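Local coordinates for protein laminin subunit ALPHA-1 (Mus musculus, PDB 2JD4) that contributes to the basement-membrane protein laminin-111, its LG4-5 domain pair binding metal ions and probably serving in anchorage to the cell surface, at residues D254-L258 against A270-P274; N234-G239 against L338-F344; Y71-Q77 against N157-I161; R80-M84 against F118-D122. The protein carries 4 engineered substitutions. The contacts are given in a common frame with arbitrary orientation. Residue numbers count along the deposited sequence, not the author numbering.

The chain carries two laminin G domains in series, and each supplies one contact nested inside the loop closed by another. From the N terminus, residues 71-77 open contact 3; the adjacent strand 80-86 then starts contact 4, which closes at 118-122 and bridges the two sheets of the first domain. Contact 3 closes later, at 157-161, laying a loop against the strand next to that of contact 4. In the second domain 234-239 opens contact 2, and contact 1, which pairs the open end of the hairpin of strands 256-262 and 267-272, lies wholly within it before 338-344 closes the larger loop. The centres of contacts 1 and 3 are about 45 Å apart, on opposite sides of the chain's centre.

Contact 1. Residues D254-L258 against A270-P274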
loop_
_atom_site.group_PDB
_atom_site.type_symbol
_atom_site.label_atom_id
_atom_site.label_comp_id
_atom_site.label_asym_id
_atom_site.label_seq_id
_atom_site.Cartn_x
_atom_site.Cartn_y
_atom_site.Cartn_z
ATOM N N ASP A 254 27.381 1.590 -0.796
ATOM C CA ASP A 254 28.285 2.359 -1.645
ATOM C C ASP A 254 27.954 2.272 -3.132
ATOM O O ASP A 254 28.850 2.136 -3.969
ATOM C CB ASP A 254 29.732 1.916 -1.413
ATOM C CG ASP A 254 30.186 2.144 0.014
ATOM O OD1 ASP A 254 29.989 3.267 0.530
ATOM O OD2 ASP A 254 30.743 1.204 0.619
ATOM N N GLY A 255 26.668 2.353 -3.457
ATOM C CA GLY A 255 26.258 2.305 -4.848
ATOM C C GLY A 255 26.121 0.929 -5.471
ATOM O O GLY A 255 25.727 0.813 -6.629
ATOM N N LYS A 256 26.444 -0.119 -4.720
ATOM C CA LYS A 256 26.329 -1.480 -5.239
ATOM C C LYS A 256 25.221 -2.249 -4.528
ATOM O O LYS A 256 24.884 -1.947 -3.386
ATOM C CB LYS A 256 27.654 -2.227 -5.058
ATOM C CG LYS A 256 28.780 -1.713 -5.941
ATOM C CD LYS A 256 30.096 -1.640 -5.185
ATOM C CE LYS A 256 30.487 -2.980 -4.590
ATOM N NZ LYS A 256 31.787 -2.883 -3.869
ATOM N N VAL A 257 24.660 -3.241 -5.209
ATOM C CA VAL A 257 23.613 -4.061 -4.623
ATOM C C VAL A 257 24.213 -5.410 -4.231
ATOM O O VAL A 257 24.892 -6.055 -5.039
ATOM C CB VAL A 257 22.449 -4.281 -5.613
ATOM C CG1 VAL A 257 21.405 -5.207 -5.003
ATOM C CG2 VAL A 257 21.809 -2.944 -5.961
ATOM N N LEU A 258 23.970 -5.820 -2.987
ATOM C CA LEU A 258 24.480 -7.084 -2.472
ATOM C C LEU A 258 23.340 -8.003 -2.047
ATOM O O LEU A 258 22.372 -7.567 -1.414
ATOM C CB LEU A 258 25.390 -6.841 -1.267
ATOM C CG LEU A 258 26.488 -5.786 -1.401
ATOM C CD1 LEU A 258 27.280 -5.703 -0.099
ATOM C CD2 LEU A 258 27.401 -6.137 -2.567
ATOM N N ALA A 270 26.424 -12.394 -3.747
ATOM C CA ALA A 270 26.378 -12.011 -5.157
ATOM C C ALA A 270 26.411 -10.481 -5.163
ATOM O O ALA A 270 25.557 -9.837 -4.548
ATOM C CB ALA A 270 25.097 -12.510 -5.801
ATOM N N THR A 271 27.380 -9.899 -5.859
ATOM C CA THR A 271 27.531 -8.448 -5.892
ATOM C C THR A 271 27.356 -7.813 -7.271
ATOM O O THR A 271 27.980 -8.241 -8.245
ATOM C CB THR A 271 28.920 -8.046 -5.344
ATOM O OG1 THR A 271 29.029 -8.447 -3.973
ATOM C CG2 THR A 271 29.135 -6.552 -5.448
ATOM N N TYR A 272 26.509 -6.786 -7.343
ATOM C CA TYR A 272 26.263 -6.069 -8.593
ATOM C C TYR A 272 26.802 -4.643 -8.523
ATOM O O TYR A 272 26.334 -3.835 -7.721
ATOM C CB TYR A 272 24.766 -5.998 -8.914
ATOM C CG TYR A 272 24.464 -5.093 -10.096
ATOM C CD1 TYR A 272 24.883 -5.432 -11.383
ATOM C CD2 TYR A 272 23.803 -3.875 -9.917
ATOM C CE1 TYR A 272 24.657 -4.582 -12.467
ATOM C CE2 TYR A 272 23.571 -3.016 -10.996
ATOM C CZ TYR A 272 24.000 -3.377 -12.266
ATOM O OH TYR A 272 23.773 -2.539 -13.335
ATOM N N GLN A 273 27.782 -4.334 -9.364
ATOM C CA GLN A 273 28.347 -2.992 -9.390
ATOM C C GLN A 273 28.150 -2.368 -10.765
ATOM O O GLN A 273 28.639 -2.886 -11.767
ATOM C CB GLN A 273 29.837 -3.022 -9.048
ATOM C CG GLN A 273 30.501 -1.656 -9.124
ATOM C CD GLN A 273 31.851 -1.627 -8.447
ATOM O OE1 GLN A 273 32.746 -2.402 -8.784
ATOM N NE2 GLN A 273 32.009 -0.728 -7.482
ATOM N N PRO A 274 27.421 -1.243 -10.829
ATOM C CA PRO A 274 27.158 -0.543 -12.092
ATOM C C PRO A 274 28.387 0.198 -12.624
ATOM O O PRO A 274 29.322 0.478 -11.873
ATOM C CB PRO A 274 26.023 0.404 -11.722
ATOM C CG PRO A 274 26.361 0.767 -10.305
ATOM C CD PRO A 274 26.735 -0.576 -9.707
#
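Hairpins show how backbone pairing and side-chain contact reinforce each other, and Lys256, Tyr272 and Val257, the residues with the most surface buried here, show both. The strands run antiparallel, their segment axes 4.9 Å apart at closest approach and 162° between directions. Val257 and Tyr272 form an antiparallel hydrogen-bonded pair: Val257 N donates to Tyr272 O at 3.1 Å and Tyr272 N to Val257 O at 2.9 Å. Their side chains share a face of the sheet, with Val257 CB 4.4 Å from Tyr272 CB. Lys256, one step back, uses its aliphatic chain as the contact surface. Its CB lies 3.4 Å from Tyr272 O, its CD 3.1 Å from Gln273 NE2 and its CE 3.9 Å from Thr271 CG2. Leu258 and Thr271 make the next, non-hydrogen-bonded pair, where Leu258 CD2 comes within 3.2 Å of Thr271 OG1. At the other end Gly255 O meets Pro274 CD at 3.5 Å. Asp254 and Gly255 have the backbone angles of a type I' turn, and a CB on Gly255 would collide with the carbonyl oxygen of Asp254. This turn leads in from strand 247-253, which flanks strand 256-262 on the side away from strand 267-272. Val257 and Tyr272 pack on Leu299 of strand 296-301 across the sandwich.

Contact 2. Residues N234-G239 against L338-F344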
loop_
_atom_site.group_PDB
_atom_site.type_symbol
_atom_site.label_atom_id
_atom_site.label_comp_id
_atom_site.label_asym_id
_atom_site.label_seq_id
_atom_site.Cartn_x
_atom_site.Cartn_y
_atom_site.Cartn_z
ATOM N N ASN A 234 23.570 4.426 0.332
ATOM C CA ASN A 234 23.520 3.302 1.261
ATOM C C ASN A 234 22.129 3.087 1.849
ATOM O O ASN A 234 21.476 4.033 2.279
ATOM C CB ASN A 234 24.524 3.507 2.401
ATOM C CG ASN A 234 25.943 3.680 1.901
ATOM O OD1 ASN A 234 26.395 4.799 1.660
ATOM N ND2 ASN A 234 26.647 2.570 1.722
ATOM N N GLY A 235 21.681 1.835 1.869
ATOM C CA GLY A 235 20.372 1.555 2.419
ATOM C C GLY A 235 19.983 0.097 2.354
ATOM O O GLY A 235 20.138 -0.553 1.319
ATOM N N VAL A 236 19.487 -0.416 3.474
ATOM C CA VAL A 236 19.043 -1.795 3.556
ATOM C C VAL A 236 17.703 -1.915 2.836
ATOM O O VAL A 236 16.840 -1.060 2.987
ATOM C CB VAL A 236 18.847 -2.230 5.026
ATOM C CG1 VAL A 236 18.216 -3.617 5.073
ATOM C CG2 VAL A 236 20.191 -2.210 5.764
ATOM N N LEU A 237 17.531 -2.978 2.057
ATOM C CA LEU A 237 16.277 -3.188 1.339
ATOM C C LEU A 237 15.425 -4.270 1.999
ATOM O O LEU A 237 14.248 -4.047 2.297
ATOM C CB LEU A 237 16.560 -3.566 -0.122
ATOM C CG LEU A 237 17.170 -2.461 -0.997
ATOM C CD1 LEU A 237 17.624 -3.041 -2.339
ATOM C CD2 LEU A 237 16.132 -1.351 -1.214
ATOM N N LEU A 238 16.018 -5.437 2.245
ATOM C CA LEU A 238 15.272 -6.526 2.852
ATOM C C LEU A 238 16.146 -7.532 3.596
ATOM O O LEU A 238 17.291 -7.786 3.213
ATOM C CB LEU A 238 14.449 -7.237 1.767
ATOM C CG LEU A 238 13.497 -8.385 2.116
ATOM C CD1 LEU A 238 12.345 -8.405 1.112
ATOM C CD2 LEU A 238 14.252 -9.719 2.129
ATOM N N GLY A 239 15.588 -8.088 4.673
ATOM C CA GLY A 239 16.290 -9.077 5.468
ATOM C C GLY A 239 15.352 -10.028 6.195
ATOM O O GLY A 239 14.319 -9.621 6.742
ATOM N N LEU A 338 23.163 -9.384 6.565
ATOM C CA LEU A 338 23.150 -7.967 6.212
ATOM C C LEU A 338 24.383 -7.337 6.856
ATOM O O LEU A 338 24.587 -7.465 8.060
ATOM C CB LEU A 338 21.880 -7.270 6.732
ATOM C CG LEU A 338 20.605 -7.454 5.897
ATOM C CD1 LEU A 338 19.431 -6.740 6.565
ATOM C CD2 LEU A 338 20.834 -6.895 4.489
ATOM N N SER A 339 25.219 -6.679 6.062
ATOM C CA SER A 339 26.405 -6.034 6.621
ATOM C C SER A 339 26.070 -4.613 7.077
ATOM O O SER A 339 26.681 -4.082 8.014
ATOM C CB SER A 339 27.546 -6.000 5.590
ATOM O OG SER A 339 27.206 -5.232 4.446
ATOM N N SER A 340 25.086 -4.005 6.425
ATOM C CA SER A 340 24.676 -2.647 6.754
ATOM C C SER A 340 23.513 -2.589 7.732
ATOM O O SER A 340 22.750 -3.546 7.875
ATOM C CB SER A 340 24.290 -1.878 5.486
ATOM O OG SER A 340 23.775 -0.597 5.824
ATOM N N ARG A 341 23.382 -1.432 8.369
ATOM C CA ARG A 341 22.347 -1.161 9.356
ATOM C C ARG A 341 21.614 0.143 8.991
ATOM O O ARG A 341 20.685 0.566 9.683
ATOM C CB ARG A 341 23.029 -1.032 10.722
ATOM C CG ARG A 341 22.133 -1.025 11.925
ATOM C CD ARG A 341 22.978 -1.022 13.200
ATOM N NE ARG A 341 23.702 -2.278 13.414
ATOM C CZ ARG A 341 23.166 -3.376 13.945
ATOM N NH1 ARG A 341 21.895 -3.386 14.316
ATOM N NH2 ARG A 341 23.903 -4.463 14.124
ATOM N N ALA A 342 22.033 0.768 7.893
ATOM C CA ALA A 342 21.459 2.033 7.437
ATOM C C ALA A 342 20.067 1.893 6.819
ATOM O O ALA A 342 19.874 1.094 5.910
ATOM C CB ALA A 342 22.407 2.689 6.432
ATOM N N SER A 343 19.105 2.675 7.309
ATOM C CA SER A 343 17.735 2.628 6.784
ATOM C C SER A 343 17.656 3.238 5.379
ATOM O O SER A 343 18.252 4.280 5.109
ATOM C CB SER A 343 16.771 3.380 7.717
ATOM O OG SER A 343 16.582 2.710 8.957
ATOM N N PHE A 344 16.916 2.577 4.491
ATOM C CA PHE A 344 16.723 3.032 3.112
ATOM C C PHE A 344 15.952 4.358 3.057
ATOM O O PHE A 344 15.118 4.644 3.921
ATOM C CB PHE A 344 15.934 1.960 2.337
ATOM C CG PHE A 344 15.652 2.304 0.890
ATOM C CD1 PHE A 344 16.661 2.262 -0.065
ATOM C CD2 PHE A 344 14.353 2.595 0.475
ATOM C CE1 PHE A 344 16.384 2.494 -1.410
ATOM C CE2 PHE A 344 14.062 2.830 -0.873
ATOM C CZ PHE A 344 15.083 2.776 -1.816
#
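An irregular loop can be fitted to a strand through a few well-chosen rotamers. Val236, in the t rotamer, is the centrepiece: its CG1 lies 3.7 Å from Leu338 CD1, and its CG2 3.6 Å from Ser340 O. Leu338 (m, t) extends toward the strand, where a CB on Gly239 would clash with its CD1. Leu237, also m, t, sends CD2 over one face of the Phe344 ring, a CH-pi contact 4.0 Å from the centroid; the t chi1 of Phe344 places the ring there. The t rotamer of Ser340 lets OG accept from Ala342 N at 3.0 Å, an ST turn that shapes the loop just before Ala342 O receives Val236 N at 2.9 Å. Gly235 CA, 3.6 Å from the same oxygen, adds a CA-H...O contact. Strand 235-241 runs between strands 247-253 and 322-326, with Leu237 and Leu238 forming a classic bulge opposite Leu250, while Phe344 reaches Thr230 of strand 222-230.

Contact 3. Residues Y71-Q77 against N157-I161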
loop_
_atom_site.group_PDB
_atom_site.type_symbol
_atom_site.label_atom_id
_atom_site.label_comp_id
_atom_site.label_asym_id
_atom_site.label_seq_id
_atom_site.Cartn_x
_atom_site.Cartn_y
_atom_site.Cartn_z
ATOM N N TYR A 71 -27.196 -1.424 5.018
ATOM C CA TYR A 71 -25.864 -0.869 4.771
ATOM C C TYR A 71 -25.724 -0.292 3.375
ATOM O O TYR A 71 -26.577 -0.496 2.518
ATOM C CB TYR A 71 -24.781 -1.939 4.989
ATOM C CG TYR A 71 -24.827 -3.083 3.996
ATOM C CD1 TYR A 71 -24.426 -2.901 2.673
ATOM C CD2 TYR A 71 -25.313 -4.338 4.370
ATOM C CE1 TYR A 71 -24.511 -3.939 1.741
ATOM C CE2 TYR A 71 -25.405 -5.383 3.443
ATOM C CZ TYR A 71 -25.005 -5.173 2.133
ATOM O OH TYR A 71 -25.117 -6.183 1.210
ATOM N N ALA A 72 -24.640 0.451 3.169
ATOM C CA ALA A 72 -24.321 1.048 1.878
ATOM C C ALA A 72 -22.803 1.204 1.860
ATOM O O ALA A 72 -22.216 1.651 2.847
ATOM C CB ALA A 72 -24.993 2.403 1.724
ATOM N N THR A 73 -22.171 0.838 0.749
ATOM C CA THR A 73 -20.719 0.935 0.649
ATOM C C THR A 73 -20.226 1.155 -0.780
ATOM O O THR A 73 -20.923 0.842 -1.754
ATOM C CB THR A 73 -20.051 -0.347 1.222
ATOM O OG1 THR A 73 -18.626 -0.228 1.158
ATOM C CG2 THR A 73 -20.486 -1.576 0.431
ATOM N N LEU A 74 -19.034 1.737 -0.891
ATOM C CA LEU A 74 -18.378 1.985 -2.171
ATOM C C LEU A 74 -16.983 1.392 -2.002
ATOM O O LEU A 74 -16.226 1.802 -1.114
ATOM C CB LEU A 74 -18.272 3.487 -2.470
ATOM C CG LEU A 74 -17.467 3.846 -3.731
ATOM C CD1 LEU A 74 -18.213 3.367 -4.971
ATOM C CD2 LEU A 74 -17.233 5.347 -3.815
ATOM N N GLN A 75 -16.655 0.415 -2.842
ATOM C CA GLN A 75 -15.362 -0.264 -2.780
ATOM C C GLN A 75 -14.692 -0.305 -4.144
ATOM O O GLN A 75 -15.361 -0.271 -5.178
ATOM C CB GLN A 75 -15.551 -1.703 -2.279
ATOM C CG GLN A 75 -16.138 -1.822 -0.886
ATOM C CD GLN A 75 -16.785 -3.182 -0.637
ATOM O OE1 GLN A 75 -17.703 -3.574 -1.350
ATOM N NE2 GLN A 75 -16.308 -3.898 0.378
ATOM N N LEU A 76 -13.364 -0.365 -4.141
ATOM C CA LEU A 76 -12.603 -0.453 -5.377
ATOM C C LEU A 76 -12.125 -1.897 -5.461
ATOM O O LEU A 76 -11.706 -2.470 -4.456
ATOM C CB LEU A 76 -11.389 0.471 -5.344
ATOM C CG LEU A 76 -10.611 0.547 -6.662
ATOM C CD1 LEU A 76 -11.420 1.367 -7.677
ATOM C CD2 LEU A 76 -9.245 1.193 -6.426
ATOM N N GLN A 77 -12.199 -2.482 -6.652
ATOM C CA GLN A 77 -11.764 -3.862 -6.856
ATOM C C GLN A 77 -11.227 -4.021 -8.270
ATOM O O GLN A 77 -11.894 -3.666 -9.247
ATOM C CB GLN A 77 -12.925 -4.830 -6.630
ATOM C CG GLN A 77 -12.552 -6.289 -6.861
ATOM C CD GLN A 77 -13.720 -7.234 -6.652
ATOM O OE1 GLN A 77 -14.085 -7.548 -5.521
ATOM N NE2 GLN A 77 -14.319 -7.682 -7.748
ATOM N N ASN A 157 -21.198 -9.066 5.345
ATOM C CA ASN A 157 -21.842 -9.045 4.037
ATOM C C ASN A 157 -21.454 -7.974 3.014
ATOM O O ASN A 157 -22.304 -7.498 2.261
ATOM C CB ASN A 157 -23.365 -9.068 4.215
ATOM C CG ASN A 157 -23.845 -10.324 4.940
ATOM O OD1 ASN A 157 -23.453 -11.443 4.601
ATOM N ND2 ASN A 157 -24.695 -10.141 5.939
ATOM N N ILE A 158 -20.179 -7.586 2.986
ATOM C CA ILE A 158 -19.716 -6.634 1.984
ATOM C C ILE A 158 -18.446 -7.198 1.342
ATOM O O ILE A 158 -17.672 -6.478 0.707
ATOM C CB ILE A 158 -19.453 -5.203 2.564
ATOM C CG1 ILE A 158 -18.231 -5.191 3.483
ATOM C CG2 ILE A 158 -20.690 -4.718 3.313
ATOM C CD1 ILE A 158 -17.910 -3.798 4.022
ATOM N N GLY A 159 -18.252 -8.507 1.513
ATOM C CA GLY A 159 -17.099 -9.178 0.935
ATOM C C GLY A 159 -15.801 -9.076 1.709
ATOM O O GLY A 159 -15.790 -8.744 2.898
ATOM N N THR A 160 -14.696 -9.362 1.027
ATOM C CA THR A 160 -13.378 -9.329 1.652
ATOM C C THR A 160 -12.668 -7.983 1.519
ATOM O O THR A 160 -11.640 -7.774 2.163
ATOM C CB THR A 160 -12.441 -10.394 1.053
ATOM O OG1 THR A 160 -12.284 -10.146 -0.350
ATOM C CG2 THR A 160 -13.011 -11.793 1.261
ATOM N N ILE A 161 -13.196 -7.086 0.689
ATOM C CA ILE A 161 -12.561 -5.779 0.501
ATOM C C ILE A 161 -12.959 -4.822 1.622
ATOM O O ILE A 161 -13.723 -3.875 1.419
ATOM C CB ILE A 161 -12.929 -5.147 -0.866
ATOM C CG1 ILE A 161 -12.607 -6.121 -2.005
ATOM C CG2 ILE A 161 -12.119 -3.856 -1.088
ATOM C CD1 ILE A 161 -11.157 -6.541 -2.076
#
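One amide group does most of the polar work. Gln75 NE2 donates to Ile161 O at 2.8 Å and to Ile158 O at 2.9 Å, the second bond being the straighter, so a single side-chain nitrogen clamps two carbonyls of an irregular loop. Between them the chain turns through Gly159, whose phi is positive and where a CB would strike the carbonyl oxygen of Ile158. At the start of the strand Tyr71 OH lies 3.3 Å from Asn157 O and is hydrogen-bonded to Arg91. Apolar contacts flank these polar groups. Ile158 CG2 sits over one face of the Tyr71 ring, a CH-pi contact 4.3 Å from the centroid, and is also 4.3 Å from Thr73 CG2. At the other end Ile161 CG2 lies 3.7 Å from Leu76 O, and Ile161 CG1 4.1 Å from Gln77 OE1. Tyr71, Thr73 and Gln75 point toward the loop, as expected of every second residue in an extended strand, while Leu76 turns away to meet Leu81 and Ile165. The loop runs roughly along the strand, 33° from its direction, on the face of the sheet turned away from the sandwich core. Chemically, one buried glutamine amide bonds two carbonyls of a loop without regular secondary structure, tying it to the strand.

Contact 4. Residues R80-M84 against F118-D122; sequences RLHFM and FMTVD
Met119 overlaps both Leu81 and Phe83, lying across the backbone between them. Both segments are extended, 80-84 throughout and 118-121 up to Asp122, which has left-handed helical angles (51/41) and leaves the strand. The segment axes approach to 8.3 Å with their directions 150° apart, and the nearest CA pair, Phe83 and Met119, is 7.5 Å apart; this spacing belongs to facing sheets, and the contact is made by side chains without any hydrogen bond between the segments. Leu81, Phe83, Met119 and Val121 point toward the opposite segment, and His82 and Phe118 away. Met119 takes the m, t, p rotamer, which puts SD 3.7 Å from Phe83 CB and CE 3.7 Å from Leu81 CB. Leu81 (m, t) carries its CD1 to 3.8 Å from Val121 CG2. Phe83 has chi1 t and chi2 near 48°, with CD2 4.2 Å from Phe118 O. Strand 80-86 sits between 71-77 and 91-95 in one sheet, 116-121 between 106-113 and 124-130 in the other; Met119 also reaches Leu74 and Val94, and Leu81 meets Val108. Interlocked apolar side chains between two antiparallel sheets make up the core of the beta sandwich of laminin G domains, a concanavalin-like jelly roll.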
loop_
_atom_site.group_PDB
_atom_site.type_symbol
_atom_site.label_atom_id
_atom_site.label_comp_id
_atom_site.label_asym_id
_atom_site.label_seq_id
_atom_site.Cartn_x
_atom_site.Cartn_y
_atom_site.Cartn_z
ATOM N N ARG A 80 -11.483 -1.017 -10.374
ATOM C CA ARG A 80 -12.792 -0.462 -10.725
ATOM C C ARG A 80 -13.755 -0.321 -9.544
ATOM O O ARG A 80 -13.651 -1.039 -8.548
ATOM C CB ARG A 80 -13.436 -1.301 -11.833
ATOM C CG ARG A 80 -12.680 -1.230 -13.157
ATOM C CD ARG A 80 -13.473 -1.852 -14.302
ATOM N NE ARG A 80 -12.892 -1.524 -15.605
ATOM C CZ ARG A 80 -11.722 -1.979 -16.047
ATOM N NH1 ARG A 80 -10.991 -2.791 -15.296
ATOM N NH2 ARG A 80 -11.273 -1.608 -17.237
ATOM N N LEU A 81 -14.711 0.596 -9.686
ATOM C CA LEU A 81 -15.685 0.893 -8.640
ATOM C C LEU A 81 -16.958 0.052 -8.588
ATOM O O LEU A 81 -17.555 -0.266 -9.621
ATOM C CB LEU A 81 -16.073 2.373 -8.723
ATOM C CG LEU A 81 -14.933 3.375 -8.520
ATOM C CD1 LEU A 81 -15.414 4.798 -8.815
ATOM C CD2 LEU A 81 -14.424 3.260 -7.092
ATOM N N HIS A 82 -17.370 -0.280 -7.364
ATOM C CA HIS A 82 -18.582 -1.057 -7.092
ATOM C C HIS A 82 -19.359 -0.385 -5.952
ATOM O O HIS A 82 -18.806 -0.143 -4.879
ATOM C CB HIS A 82 -18.216 -2.490 -6.683
ATOM C CG HIS A 82 -17.441 -3.233 -7.725
ATOM N ND1 HIS A 82 -18.044 -3.887 -8.777
ATOM C CD2 HIS A 82 -16.107 -3.397 -7.896
ATOM C CE1 HIS A 82 -17.117 -4.421 -9.553
ATOM N NE2 HIS A 82 -15.932 -4.137 -9.040
ATOM N N PHE A 83 -20.635 -0.092 -6.200
ATOM C CA PHE A 83 -21.522 0.552 -5.229
ATOM C C PHE A 83 -22.661 -0.405 -4.895
ATOM O O PHE A 83 -23.374 -0.854 -5.793
ATOM C CB PHE A 83 -22.082 1.856 -5.839
ATOM C CG PHE A 83 -23.232 2.474 -5.071
ATOM C CD1 PHE A 83 -23.171 2.644 -3.689
ATOM C CD2 PHE A 83 -24.360 2.943 -5.749
ATOM C CE1 PHE A 83 -24.221 3.278 -2.989
ATOM C CE2 PHE A 83 -25.405 3.573 -5.064
ATOM C CZ PHE A 83 -25.336 3.743 -3.682
ATOM N N MET A 84 -22.833 -0.725 -3.616
ATOM C CA MET A 84 -23.917 -1.623 -3.224
ATOM C C MET A 84 -24.523 -1.274 -1.867
ATOM O O MET A 84 -23.861 -0.705 -0.990
ATOM C CB MET A 84 -23.431 -3.081 -3.213
ATOM C CG MET A 84 -22.558 -3.468 -2.031
ATOM S SD MET A 84 -22.157 -5.247 -2.044
ATOM C CE MET A 84 -20.869 -5.292 -3.290
ATOM N N PHE A 118 -27.554 4.401 -9.285
ATOM C CA PHE A 118 -26.589 4.542 -10.372
ATOM C C PHE A 118 -25.276 5.186 -9.913
ATOM O O PHE A 118 -25.180 5.688 -8.794
ATOM C CB PHE A 118 -27.211 5.337 -11.528
ATOM C CG PHE A 118 -27.609 6.742 -11.169
ATOM C CD1 PHE A 118 -26.748 7.807 -11.415
ATOM C CD2 PHE A 118 -28.842 6.999 -10.581
ATOM C CE1 PHE A 118 -27.112 9.113 -11.078
ATOM C CE2 PHE A 118 -29.216 8.298 -10.239
ATOM C CZ PHE A 118 -28.351 9.355 -10.487
ATOM N N MET A 119 -24.268 5.154 -10.779
ATOM C CA MET A 119 -22.956 5.715 -10.457
ATOM C C MET A 119 -22.455 6.638 -11.550
ATOM O O MET A 119 -22.798 6.473 -12.718
ATOM C CB MET A 119 -21.923 4.606 -10.292
ATOM C CG MET A 119 -22.269 3.529 -9.304
ATOM S SD MET A 119 -20.942 2.314 -9.297
ATOM C CE MET A 119 -19.623 3.339 -8.557
ATOM N N THR A 120 -21.614 7.591 -11.166
ATOM C CA THR A 120 -21.043 8.534 -12.118
ATOM C C THR A 120 -19.565 8.747 -11.810
ATOM O O THR A 120 -19.186 8.913 -10.652
ATOM C CB THR A 120 -21.751 9.909 -12.046
ATOM O OG1 THR A 120 -23.169 9.731 -12.162
ATOM C CG2 THR A 120 -21.267 10.812 -13.169
ATOM N N VAL A 121 -18.734 8.714 -12.844
ATOM C CA VAL A 121 -17.304 8.949 -12.682
ATOM C C VAL A 121 -16.900 9.958 -13.744
ATOM O O VAL A 121 -17.096 9.731 -14.935
ATOM C CB VAL A 121 -16.464 7.654 -12.846
ATOM C CG1 VAL A 121 -14.965 7.985 -12.736
ATOM C CG2 VAL A 121 -16.847 6.643 -11.764
ATOM N N ASP A 122 -16.354 11.085 -13.303
ATOM C CA ASP A 122 -15.940 12.148 -14.203
ATOM C C ASP A 122 -17.061 12.538 -15.169
ATOM O O ASP A 122 -16.815 12.762 -16.347
ATOM C CB ASP A 122 -14.693 11.741 -14.997
ATOM C CG ASP A 122 -13.484 11.486 -14.105
ATOM O OD1 ASP A 122 -13.332 12.199 -13.093
ATOM O OD2 ASP A 122 -12.681 10.580 -14.421
#